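Local structure of thiamine-binding periplasmic protein (2QRY) at residues K230-A235 / F296-K301. The protein binds thiamine, thiamine phosphate and thiamine diphosphate with high affinity in the periplasm, as the solute-binding component of the ThiBPQ ABC transporter that imports thiamine. Residues are numbered along the deposited sequence; the frame is centred on the assembly and turned at random.
Sequences KKDNYA and FEKLTK
Asp232 and Lys298 meet through one long salt bridge, with OD2 of Asp232 3.9 Å from NZ of Lys298, and this pair illustrates how a single long ion pair can be the one direct contact between two surface segments. It joins the 230-233 loop, between helix 221-229 and strand 234-236, to the loop before strand 305-306. Their CA atoms stand 8.9 Å apart, a gap that the two side chains span by reaching toward each other and crossing at about a right angle. The lysine chain does not run out straight: the bend at chi3 (108°) swings CE and NZ toward the carboxylate. The backbones supply the frame. A short 3-10 turn, with Leu299 N hydrogen-bonded to Phe296 O at 2.9 Å, carries Lys298, while the backbone oxygen of Asp232 accepts a hydrogen bond from Lys134 NZ. Nonpolar packing involves helix 221-229: Lys298 touches Ile226, and Leu299 rests on Pro222 and Ala223, also touching thiamine-binding Thr220. Within 296-301, Leu299 CD1 lies over one face of the Phe296 ring, offset toward the rim. With just 58 Å² buried and both partners exposed, solvent probably screens the attraction, consistent with a weak electrostatic link at the protein surface.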
# COMPACT_ATOMS: atom_id res chain seq x y z
N LYS A 230 -7.41 -8.91 -20.25
CA LYS A 230 -7.85 -8.24 -21.46
C LYS A 230 -9.24 -7.62 -21.25
O LYS A 230 -10.09 -7.69 -22.14
CB LYS A 230 -7.90 -9.22 -22.63
CG LYS A 230 -6.68 -9.21 -23.53
CD LYS A 230 -5.38 -9.42 -22.75
CE LYS A 230 -4.16 -9.34 -23.67
NZ LYS A 230 -2.88 -9.39 -22.91
N LYS A 231 -9.46 -7.04 -20.07
CA LYS A 231 -10.73 -6.40 -19.74
C LYS A 231 -10.50 -4.97 -19.28
O LYS A 231 -9.65 -4.72 -18.42
CB LYS A 231 -11.46 -7.18 -18.63
CG LYS A 231 -11.99 -8.55 -19.06
CD LYS A 231 -12.93 -9.16 -18.01
CE LYS A 231 -12.20 -9.51 -16.71
NZ LYS A 231 -13.08 -10.15 -15.68
N ASP A 232 -11.23 -4.02 -19.85
CA ASP A 232 -11.06 -2.63 -19.44
C ASP A 232 -12.36 -2.04 -18.90
O ASP A 232 -12.60 -0.84 -18.98
CB ASP A 232 -10.54 -1.79 -20.62
CG ASP A 232 -11.59 -1.56 -21.68
OD1 ASP A 232 -12.27 -2.53 -22.07
OD2 ASP A 232 -11.73 -0.40 -22.13
N ASN A 233 -13.20 -2.91 -18.34
CA ASN A 233 -14.47 -2.47 -17.76
C ASN A 233 -14.29 -1.96 -16.33
O ASN A 233 -15.16 -1.24 -15.81
CB ASN A 233 -15.50 -3.61 -17.80
CG ASN A 233 -15.02 -4.86 -17.08
OD1 ASN A 233 -13.99 -5.44 -17.43
ND2 ASN A 233 -15.77 -5.27 -16.06
N TYR A 234 -13.18 -2.31 -15.68
CA TYR A 234 -12.94 -1.83 -14.32
C TYR A 234 -12.22 -0.50 -14.36
O TYR A 234 -11.36 -0.28 -15.21
CB TYR A 234 -12.12 -2.84 -13.51
CG TYR A 234 -12.86 -4.12 -13.23
CD1 TYR A 234 -12.60 -5.28 -13.98
CD2 TYR A 234 -13.87 -4.17 -12.28
CE1 TYR A 234 -13.34 -6.44 -13.78
CE2 TYR A 234 -14.62 -5.33 -12.08
CZ TYR A 234 -14.35 -6.45 -12.83
OH TYR A 234 -15.12 -7.58 -12.66
N ALA A 235 -12.57 0.39 -13.44
CA ALA A 235 -11.95 1.70 -13.40
C ALA A 235 -11.83 2.25 -11.99
O ALA A 235 -12.56 1.85 -11.08
CB ALA A 235 -12.74 2.67 -14.26
N PHE A 296 -0.72 0.71 -18.97
CA PHE A 296 -0.70 1.65 -17.87
C PHE A 296 -1.12 3.04 -18.35
O PHE A 296 -1.63 3.84 -17.58
CB PHE A 296 0.69 1.73 -17.24
CG PHE A 296 0.86 0.88 -16.01
CD1 PHE A 296 0.55 -0.48 -16.03
CD2 PHE A 296 1.36 1.43 -14.83
CE1 PHE A 296 0.73 -1.28 -14.89
CE2 PHE A 296 1.54 0.65 -13.69
CZ PHE A 296 1.23 -0.71 -13.72
N GLU A 297 -0.90 3.32 -19.64
CA GLU A 297 -1.25 4.62 -20.19
C GLU A 297 -2.76 4.85 -20.22
O GLU A 297 -3.22 5.97 -20.44
CB GLU A 297 -0.65 4.80 -21.59
CG GLU A 297 -1.42 4.12 -22.70
CD GLU A 297 -1.48 2.61 -22.54
OE1 GLU A 297 -2.39 1.99 -23.13
OE2 GLU A 297 -0.61 2.05 -21.83
N LYS A 298 -3.53 3.79 -20.00
CA LYS A 298 -4.99 3.90 -19.99
C LYS A 298 -5.43 4.40 -18.62
O LYS A 298 -6.59 4.79 -18.43
CB LYS A 298 -5.65 2.54 -20.25
CG LYS A 298 -5.37 1.91 -21.61
CD LYS A 298 -6.02 0.53 -21.71
CE LYS A 298 -7.23 0.51 -22.63
NZ LYS A 298 -8.30 1.49 -22.28
N LEU A 299 -4.51 4.40 -17.67
CA LEU A 299 -4.81 4.82 -16.31
C LEU A 299 -4.83 6.33 -16.15
O LEU A 299 -4.26 7.06 -16.97
CB LEU A 299 -3.77 4.25 -15.35
CG LEU A 299 -3.64 2.73 -15.36
CD1 LEU A 299 -2.45 2.32 -14.50
CD2 LEU A 299 -4.95 2.11 -14.85
N THR A 300 -5.48 6.81 -15.10
CA THR A 300 -5.52 8.24 -14.86
C THR A 300 -4.61 8.61 -13.69
O THR A 300 -4.70 8.03 -12.61
CB THR A 300 -6.94 8.73 -14.54
OG1 THR A 300 -7.79 8.52 -15.67
CG2 THR A 300 -6.92 10.22 -14.21
N LYS A 301 -3.72 9.57 -13.94
CA LYS A 301 -2.81 10.08 -12.92
C LYS A 301 -3.55 11.20 -12.22
O LYS A 301 -3.90 12.21 -12.84
CB LYS A 301 -1.54 10.64 -13.58
CG LYS A 301 -0.48 9.63 -13.96
CD LYS A 301 0.45 9.34 -12.78
CE LYS A 301 1.64 8.48 -13.20
NZ LYS A 301 2.59 8.24 -12.07